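Local coordinates for protein phosphoribosylaminoimidazole carboxylase, ATPase subunit (PDB 3AW8) that probably catalyses the ATP-dependent carboxylation of 5-aminoimidazole ribonucleotide with bicarbonate to N5-carboxyaminoimidazole ribonucleotide in purine biosynthesis, at residues Tyr196-Asn201 against Ala221-Ala226. Residues are numbered along the deposited sequence; the frame is centred on the assembly and turned at random.
Sequences YPLVEN and ALQKKA
With CG of Leu198 anti to its own carbonyl carbon (chi1 -84°) and the chain of Gln223 bent at chi2 (-64°), a leucine fork from 196-201 and an amide from the helix run alongside each other in opposite senses. The fork of Leu198 is shared between two residues one helical turn apart: CD1 meets CD2 of Leu222 at 3.5 Å, the two leucine side chains crossing at about a right angle, while CD2 rests on CB of Ala226 at 3.5 Å. Gln223 reaches back over the base of the same leucine, its OE1 lying 3.5 Å from Leu198 CG. This OE1 also lies 2.5 Å from the backbone N of Leu198, just after Pro197, in a bent hydrogen bond (N-H...O angle 124°) whose exact length is doubtful at this resolution. The amide nitrogen NE2 of Gln223 turns to its own helix, in a weak hydrogen bond to Glu227. An alanine in place of Leu198 lacks the methyl groups set against Leu222 CD2 and Ala226 CB, and would probably open a gap there against the helix. Leu183 of strand 179-187 touches both Leu198 and Ala226, and Leu254 of strand 253-260 lies against Leu222 and Ala226, which extends the apolar layer across the sheet. The backbone of Leu198 is also hydrogen-bonded to that of Ala215. The contact thus packs the start of helix 220-237 on the large antiparallel sheet of the ATP-grasp domain, at strand 193-204, which runs between strands 179-187 and 207-213.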
# COMPACT_ATOMS: atom_id res chain seq x y z
N TYR A 196 2.61 5.35 18.32
CA TYR A 196 1.78 4.21 17.95
C TYR A 196 1.44 3.44 19.21
O TYR A 196 2.12 3.58 20.23
CB TYR A 196 2.54 3.26 17.00
CG TYR A 196 2.63 3.74 15.58
CD1 TYR A 196 1.62 3.46 14.66
CD2 TYR A 196 3.70 4.54 15.17
CE1 TYR A 196 1.67 3.98 13.35
CE2 TYR A 196 3.76 5.06 13.89
CZ TYR A 196 2.75 4.79 12.99
OH TYR A 196 2.78 5.38 11.75
N PRO A 197 0.39 2.62 19.17
CA PRO A 197 0.06 1.86 20.38
C PRO A 197 1.28 1.00 20.72
O PRO A 197 2.07 0.68 19.84
CB PRO A 197 -1.13 1.01 19.93
CG PRO A 197 -1.79 1.88 18.91
CD PRO A 197 -0.62 2.42 18.12
N LEU A 198 1.44 0.64 21.98
CA LEU A 198 2.54 -0.22 22.36
C LEU A 198 2.30 -1.50 21.59
O LEU A 198 1.18 -1.75 21.15
CB LEU A 198 2.54 -0.51 23.87
CG LEU A 198 3.19 0.51 24.81
CD1 LEU A 198 2.94 0.11 26.24
CD2 LEU A 198 4.69 0.59 24.54
N VAL A 199 3.33 -2.31 21.42
CA VAL A 199 3.19 -3.56 20.68
C VAL A 199 3.89 -4.65 21.47
O VAL A 199 4.96 -4.43 22.03
CB VAL A 199 3.84 -3.44 19.27
CG1 VAL A 199 3.74 -4.77 18.52
CG2 VAL A 199 3.16 -2.34 18.48
N GLU A 200 3.28 -5.83 21.53
CA GLU A 200 3.89 -6.95 22.23
C GLU A 200 4.65 -7.79 21.22
O GLU A 200 4.08 -8.28 20.24
CB GLU A 200 2.83 -7.81 22.92
CG GLU A 200 3.36 -9.15 23.37
CD GLU A 200 2.38 -9.94 24.19
OE1 GLU A 200 2.58 -11.17 24.32
OE2 GLU A 200 1.41 -9.33 24.70
N ASN A 201 5.95 -7.97 21.47
CA ASN A 201 6.78 -8.73 20.55
C ASN A 201 7.28 -10.02 21.18
O ASN A 201 7.70 -10.04 22.33
CB ASN A 201 7.97 -7.88 20.11
CG ASN A 201 7.57 -6.46 19.77
OD1 ASN A 201 8.09 -5.50 20.33
ND2 ASN A 201 6.61 -6.32 18.85
N ALA A 221 -1.89 4.00 31.39
CA ALA A 221 -0.77 4.74 31.93
C ALA A 221 0.52 4.17 31.34
O ALA A 221 1.50 4.89 31.16
CB ALA A 221 -0.74 4.62 33.45
N LEU A 222 0.50 2.88 31.03
CA LEU A 222 1.67 2.23 30.44
C LEU A 222 1.99 2.95 29.13
O LEU A 222 3.15 3.23 28.84
CB LEU A 222 1.38 0.75 30.16
CG LEU A 222 2.56 -0.20 30.39
CD1 LEU A 222 2.20 -1.61 29.95
CD2 LEU A 222 3.78 0.29 29.63
N GLN A 223 0.95 3.27 28.36
CA GLN A 223 1.13 3.98 27.09
C GLN A 223 1.85 5.30 27.30
O GLN A 223 2.90 5.56 26.70
CB GLN A 223 -0.23 4.24 26.42
CG GLN A 223 -0.52 3.34 25.24
CD GLN A 223 0.45 3.54 24.09
OE1 GLN A 223 0.77 2.60 23.37
NE2 GLN A 223 0.91 4.77 23.90
N LYS A 224 1.27 6.15 28.15
CA LYS A 224 1.86 7.45 28.44
C LYS A 224 3.29 7.31 28.93
O LYS A 224 4.16 8.13 28.62
CB LYS A 224 1.01 8.18 29.48
CG LYS A 224 -0.04 9.12 28.90
CD LYS A 224 -0.97 8.41 27.93
CE LYS A 224 -1.98 9.39 27.33
NZ LYS A 224 -1.32 10.55 26.66
N LYS A 225 3.53 6.25 29.70
CA LYS A 225 4.85 5.97 30.26
C LYS A 225 5.85 5.82 29.11
O LYS A 225 6.86 6.53 29.05
CB LYS A 225 4.78 4.68 31.10
CG LYS A 225 5.90 4.48 32.13
CD LYS A 225 5.55 3.31 33.07
CE LYS A 225 6.60 3.07 34.16
NZ LYS A 225 7.91 2.53 33.66
N ALA A 226 5.55 4.90 28.20
CA ALA A 226 6.39 4.64 27.04
C ALA A 226 6.55 5.89 26.17
O ALA A 226 7.65 6.24 25.75
CB ALA A 226 5.79 3.51 26.21